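Local coordinates for protein HcgC (Methanococcus maripaludis S2, PDB 5O4J) that probably catalyses SAM-dependent C-methylation of a pyridinol precursor during biosynthesis of the iron-guanylylpyridinol cofactor of [Fe]-hydrogenase, at residues I123-K137 with T150-K164. Sequence-based numbering, arbitrary orientation.
Sequences ISKFNPKVLIVEDPK and TDKRLCVGAKKGVLK. With SAH (S-adenosyl-L-homocysteine), chain E; SO4 (sulfate ion), chain P.
Asp135 and Lys164 form a salt bridge across the contact, Asp135 OD2 offering its anti lone pair to Lys164 NZ at 3.0 Å. Within 123-137, Asp135 OD1 is approached from opposite faces of the carboxylate plane, by Lys137 NZ at 2.8 Å and by Lys137 N at 2.9 Å, the latter closing an Asx turn. Lys164 NZ also hydrogen-bonds a sulfate, probably from the crystallisation liquor, shared with Lys164 of the second subunit.

Strands 130-134 and 159-164 run parallel, 26° apart, as neighbours in a beta-alpha-beta unit of the Rossmann-like sheet. Leu131 and Val133 each donate N and accept at O, bonding Lys159 O, Gly161 N, Gly161 O and Leu163 N; Leu131 N to Lys159 O, at 2.9 Å and 166°, is straightest. On their side-chain face, Leu131 CD2 lies 3.2 Å from Val156 O, a buried carbonyl without a polar partner, and Val133 CG2 meets Leu154 CD2 at 3.8 Å.

On the other face, Glu134 extends past Leu163 CD2. Glu134 OE1 takes a weak hydrogen bond from SAH N (3.1 Å); Glu134 OE2 pairs with Lys29 and shares a water with Leu163 O. Glu134 thus brings a carboxylate to the ligand's amino end, whereas Lys164 and Lys137, the latter shared with Asp148, probably stabilise Asp135's negative charge.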
# COMPACT_ATOMS: atom_id res chain seq x y z
N ILE A 123 40.34 -3.67 -7.63
CA ILE A 123 40.08 -5.10 -7.53
C ILE A 123 41.02 -5.87 -8.46
O ILE A 123 41.53 -6.94 -8.10
CB ILE A 123 38.61 -5.39 -7.85
CG1 ILE A 123 37.72 -4.73 -6.78
CG2 ILE A 123 38.37 -6.91 -7.96
CD1 ILE A 123 36.25 -4.89 -7.00
N SER A 124 41.28 -5.33 -9.65
CA SER A 124 42.15 -6.00 -10.61
C SER A 124 43.57 -6.18 -10.09
O SER A 124 44.34 -6.93 -10.70
CB SER A 124 42.17 -5.22 -11.92
OG SER A 124 43.01 -4.09 -11.82
N LYS A 125 43.94 -5.50 -9.01
CA LYS A 125 45.28 -5.64 -8.46
C LYS A 125 45.46 -6.91 -7.64
O LYS A 125 46.58 -7.21 -7.23
CB LYS A 125 45.62 -4.41 -7.62
CG LYS A 125 45.45 -3.10 -8.37
CD LYS A 125 46.68 -2.22 -8.29
CE LYS A 125 46.56 -0.99 -9.18
NZ LYS A 125 46.64 -1.32 -10.63
N PHE A 126 44.39 -7.66 -7.42
CA PHE A 126 44.43 -8.90 -6.65
C PHE A 126 44.29 -10.10 -7.58
O PHE A 126 43.82 -9.99 -8.71
CB PHE A 126 43.34 -8.90 -5.58
CG PHE A 126 43.38 -7.70 -4.69
CD1 PHE A 126 44.36 -7.58 -3.72
CD2 PHE A 126 42.46 -6.67 -4.84
CE1 PHE A 126 44.42 -6.47 -2.90
CE2 PHE A 126 42.52 -5.56 -4.03
CZ PHE A 126 43.50 -5.46 -3.06
N ASN A 127 44.69 -11.26 -7.06
CA ASN A 127 44.59 -12.53 -7.78
C ASN A 127 44.17 -13.59 -6.77
O ASN A 127 44.94 -14.50 -6.44
CB ASN A 127 45.91 -12.88 -8.45
CG ASN A 127 45.83 -14.16 -9.28
OD1 ASN A 127 44.78 -14.50 -9.82
ND2 ASN A 127 46.94 -14.88 -9.36
N PRO A 128 42.95 -13.50 -6.26
CA PRO A 128 42.51 -14.43 -5.22
C PRO A 128 41.98 -15.73 -5.81
O PRO A 128 41.73 -15.85 -7.01
CB PRO A 128 41.38 -13.65 -4.53
CG PRO A 128 40.78 -12.85 -5.63
CD PRO A 128 41.91 -12.52 -6.60
N LYS A 129 41.83 -16.71 -4.92
CA LYS A 129 41.10 -17.92 -5.28
C LYS A 129 39.62 -17.62 -5.48
O LYS A 129 39.00 -18.12 -6.42
CB LYS A 129 41.28 -18.96 -4.17
CG LYS A 129 42.70 -19.48 -4.07
CD LYS A 129 42.85 -20.40 -2.87
CE LYS A 129 44.28 -20.88 -2.72
NZ LYS A 129 44.52 -21.48 -1.38
N VAL A 130 39.06 -16.77 -4.62
CA VAL A 130 37.64 -16.47 -4.61
C VAL A 130 37.45 -14.96 -4.53
O VAL A 130 38.12 -14.29 -3.73
CB VAL A 130 36.92 -17.17 -3.44
CG1 VAL A 130 35.46 -16.75 -3.35
CG2 VAL A 130 37.04 -18.68 -3.61
N LEU A 131 36.56 -14.43 -5.36
CA LEU A 131 36.13 -13.05 -5.32
C LEU A 131 34.62 -13.03 -5.13
O LEU A 131 33.90 -13.69 -5.88
CB LEU A 131 36.51 -12.31 -6.61
CG LEU A 131 35.90 -10.91 -6.78
CD1 LEU A 131 36.47 -9.97 -5.75
CD2 LEU A 131 36.14 -10.39 -8.19
N ILE A 132 34.15 -12.28 -4.13
CA ILE A 132 32.72 -12.03 -3.93
C ILE A 132 32.50 -10.53 -3.97
O ILE A 132 33.19 -9.79 -3.26
CB ILE A 132 32.22 -12.60 -2.59
CG1 ILE A 132 32.43 -14.11 -2.54
CG2 ILE A 132 30.75 -12.24 -2.38
CD1 ILE A 132 32.20 -14.71 -1.19
N VAL A 133 31.55 -10.09 -4.79
CA VAL A 133 31.15 -8.69 -4.87
C VAL A 133 29.69 -8.60 -4.45
O VAL A 133 28.84 -9.34 -4.97
CB VAL A 133 31.34 -8.11 -6.28
CG1 VAL A 133 30.83 -6.66 -6.38
CG2 VAL A 133 32.79 -8.18 -6.69
N GLU A 134 29.38 -7.71 -3.50
CA GLU A 134 28.00 -7.52 -3.12
C GLU A 134 27.31 -6.65 -4.15
O GLU A 134 27.79 -5.57 -4.50
CB GLU A 134 27.88 -6.89 -1.73
CG GLU A 134 26.43 -6.77 -1.29
CD GLU A 134 26.26 -6.36 0.15
OE1 GLU A 134 27.23 -5.86 0.75
OE2 GLU A 134 25.14 -6.55 0.67
N ASP A 135 26.19 -7.15 -4.69
CA ASP A 135 25.36 -6.39 -5.62
C ASP A 135 24.44 -5.47 -4.81
O ASP A 135 23.57 -5.96 -4.08
CB ASP A 135 24.56 -7.36 -6.49
CG ASP A 135 23.62 -6.66 -7.46
OD1 ASP A 135 23.62 -5.42 -7.55
OD2 ASP A 135 22.87 -7.39 -8.16
N PRO A 136 24.62 -4.15 -4.89
CA PRO A 136 23.77 -3.24 -4.12
C PRO A 136 22.37 -3.08 -4.68
O PRO A 136 21.48 -2.57 -3.98
CB PRO A 136 24.53 -1.90 -4.18
CG PRO A 136 25.18 -1.94 -5.51
CD PRO A 136 25.59 -3.40 -5.72
N LYS A 137 22.14 -3.48 -5.93
CA LYS A 137 20.82 -3.35 -6.52
C LYS A 137 19.83 -4.23 -5.78
O LYS A 137 20.10 -5.41 -5.53
CB LYS A 137 20.85 -3.74 -7.99
CG LYS A 137 21.74 -2.85 -8.83
CD LYS A 137 21.57 -3.16 -10.32
CE LYS A 137 21.88 -4.62 -10.66
NZ LYS A 137 23.27 -5.01 -10.30
N THR A 150 28.51 -3.38 -10.67
CA THR A 150 28.88 -4.64 -10.03
C THR A 150 29.59 -5.59 -11.00
O THR A 150 30.60 -6.20 -10.65
CB THR A 150 27.63 -5.31 -9.46
OG1 THR A 150 27.13 -4.53 -8.36
CG2 THR A 150 27.91 -6.74 -8.97
N ASP A 151 29.03 -5.75 -12.19
CA ASP A 151 29.58 -6.72 -13.14
C ASP A 151 31.01 -6.37 -13.53
O ASP A 151 31.83 -7.27 -13.76
CB ASP A 151 28.70 -6.79 -14.39
CG ASP A 151 27.33 -7.36 -14.10
OD1 ASP A 151 27.24 -8.56 -13.76
OD2 ASP A 151 26.34 -6.61 -14.21
N LYS A 152 31.33 -5.08 -13.60
CA LYS A 152 32.68 -4.66 -13.96
C LYS A 152 33.69 -4.94 -12.85
O LYS A 152 34.89 -4.96 -13.11
CB LYS A 152 32.70 -3.18 -14.33
CG LYS A 152 32.02 -2.89 -15.66
CD LYS A 152 32.13 -1.44 -16.07
CE LYS A 152 31.56 -1.22 -17.46
NZ LYS A 152 31.66 0.19 -17.91
N ARG A 153 33.22 -5.14 -11.62
CA ARG A 153 34.11 -5.46 -10.51
C ARG A 153 34.46 -6.94 -10.45
O ARG A 153 35.36 -7.32 -9.68
CB ARG A 153 33.45 -5.03 -9.19
CG ARG A 153 33.19 -3.54 -9.13
CD ARG A 153 32.65 -3.11 -7.78
NE ARG A 153 31.94 -1.84 -7.85
CZ ARG A 153 31.51 -1.16 -6.79
NH1 ARG A 153 31.72 -1.62 -5.57
NH2 ARG A 153 30.87 -0.01 -6.97
N LEU A 154 33.78 -7.79 -11.21
CA LEU A 154 34.02 -9.23 -11.18
C LEU A 154 35.10 -9.60 -12.19
O LEU A 154 34.88 -10.36 -13.13
CB LEU A 154 32.73 -9.98 -11.47
CG LEU A 154 31.64 -9.89 -10.41
CD1 LEU A 154 30.30 -10.14 -11.06
CD2 LEU A 154 31.93 -10.88 -9.29
N CYS A 155 36.29 -9.06 -11.97
CA CYS A 155 37.35 -9.13 -12.97
C CYS A 155 38.55 -9.97 -12.55
O CYS A 155 39.50 -10.09 -13.33
CB CYS A 155 37.82 -7.71 -13.33
SG CYS A 155 38.28 -6.69 -11.93
N VAL A 156 38.55 -10.54 -11.35
CA VAL A 156 39.63 -11.41 -10.89
C VAL A 156 39.02 -12.56 -10.11
O VAL A 156 37.83 -12.56 -9.78
CB VAL A 156 40.66 -10.65 -10.03
CG1 VAL A 156 41.35 -9.57 -10.86
CG2 VAL A 156 40.01 -10.06 -8.79
N GLY A 157 39.85 -13.55 -9.80
CA GLY A 157 39.40 -14.69 -9.01
C GLY A 157 39.07 -15.93 -9.82
O GLY A 157 38.41 -15.84 -10.87
N ALA A 158 39.51 -17.09 -9.34
CA ALA A 158 39.19 -18.34 -10.02
C ALA A 158 37.72 -18.70 -9.87
O ALA A 158 37.11 -19.28 -10.78
CB ALA A 158 40.06 -19.47 -9.46
N LYS A 159 37.14 -18.36 -8.73
CA LYS A 159 35.73 -18.56 -8.43
C LYS A 159 35.16 -17.20 -8.07
O LYS A 159 35.77 -16.46 -7.30
CB LYS A 159 35.57 -19.55 -7.28
CG LYS A 159 34.15 -19.91 -6.88
CD LYS A 159 34.20 -20.56 -5.50
CE LYS A 159 33.01 -21.41 -5.18
NZ LYS A 159 33.19 -21.99 -3.82
N LYS A 160 34.03 -16.85 -8.68
CA LYS A 160 33.44 -15.52 -8.54
C LYS A 160 32.00 -15.65 -8.09
O LYS A 160 31.28 -16.53 -8.56
CB LYS A 160 33.50 -14.76 -9.86
CG LYS A 160 34.91 -14.54 -10.37
CD LYS A 160 34.90 -13.84 -11.71
CE LYS A 160 36.28 -13.83 -12.33
NZ LYS A 160 36.31 -13.03 -13.57
N GLY A 161 31.57 -14.77 -7.19
CA GLY A 161 30.20 -14.79 -6.70
C GLY A 161 29.69 -13.38 -6.48
O GLY A 161 30.45 -12.46 -6.18
N VAL A 162 28.37 -13.23 -6.61
CA VAL A 162 27.69 -11.96 -6.39
C VAL A 162 26.71 -12.15 -5.25
O VAL A 162 25.80 -12.98 -5.34
CB VAL A 162 26.97 -11.47 -7.66
CG1 VAL A 162 26.22 -10.17 -7.38
CG2 VAL A 162 27.95 -11.29 -8.79
N LEU A 163 26.89 -11.38 -4.17
CA LEU A 163 26.03 -11.49 -3.00
C LEU A 163 24.78 -10.64 -3.21
O LEU A 163 24.88 -9.41 -3.36
CB LEU A 163 26.79 -11.04 -1.75
CG LEU A 163 25.97 -10.94 -0.47
CD1 LEU A 163 25.46 -12.30 -0.02
CD2 LEU A 163 26.81 -10.27 0.61
N LYS A 164 23.63 -11.28 -3.22
CA LYS A 164 22.36 -10.61 -3.46
C LYS A 164 21.48 -10.75 -2.22
O LYS A 164 21.49 -11.78 -1.55
CB LYS A 164 21.65 -11.18 -4.68
CG LYS A 164 22.47 -11.12 -5.98
CD LYS A 164 21.74 -11.84 -7.12
CE LYS A 164 22.50 -11.70 -8.45
NZ LYS A 164 22.60 -10.30 -8.95
N SAH E . 26.44 -2.92 1.20
CA SAH E . 26.74 -2.51 2.60
CB SAH E . 26.81 -0.98 2.68
CG SAH E . 28.13 -0.45 2.13
SD SAH E . 28.28 1.31 2.35
C SAH E . 25.70 -2.99 3.56
O SAH E . 25.81 -2.69 4.78
OXT SAH E . 24.76 -3.66 3.11
C5' SAH E . 29.90 1.61 1.72
C4' SAH E . 31.01 1.25 2.71
O4' SAH E . 32.22 1.06 1.98
C3' SAH E . 31.28 2.39 3.68
O3' SAH E . 31.79 1.90 4.93
C2' SAH E . 32.31 3.19 2.92
O2' SAH E . 33.10 4.06 3.73
C1' SAH E . 33.15 2.10 2.30
N9 SAH E . 33.81 2.48 1.05
C8 SAH E . 33.29 3.24 0.05
N7 SAH E . 34.19 3.34 -0.96
C5 SAH E . 35.27 2.63 -0.61
C6 SAH E . 36.58 2.31 -1.22
N6 SAH E . 36.89 2.80 -2.44
N1 SAH E . 37.43 1.53 -0.52
C2 SAH E . 37.12 1.03 0.69
N3 SAH E . 35.96 1.28 1.31
C4 SAH E . 35.02 2.06 0.71
S SO4 P . 21.78 -11.61 -12.71
O1 SO4 P . 22.70 -12.49 -11.96
O2 SO4 P . 22.25 -11.53 -14.11
O3 SO4 P . 20.42 -12.18 -12.67
O4 SO4 P . 21.79 -10.26 -12.11
O HOH W 1 42.34 -13.58 -11.05
O HOH W 2 23.54 -8.19 -0.93
O HOH W 3 24.63 -7.19 -11.49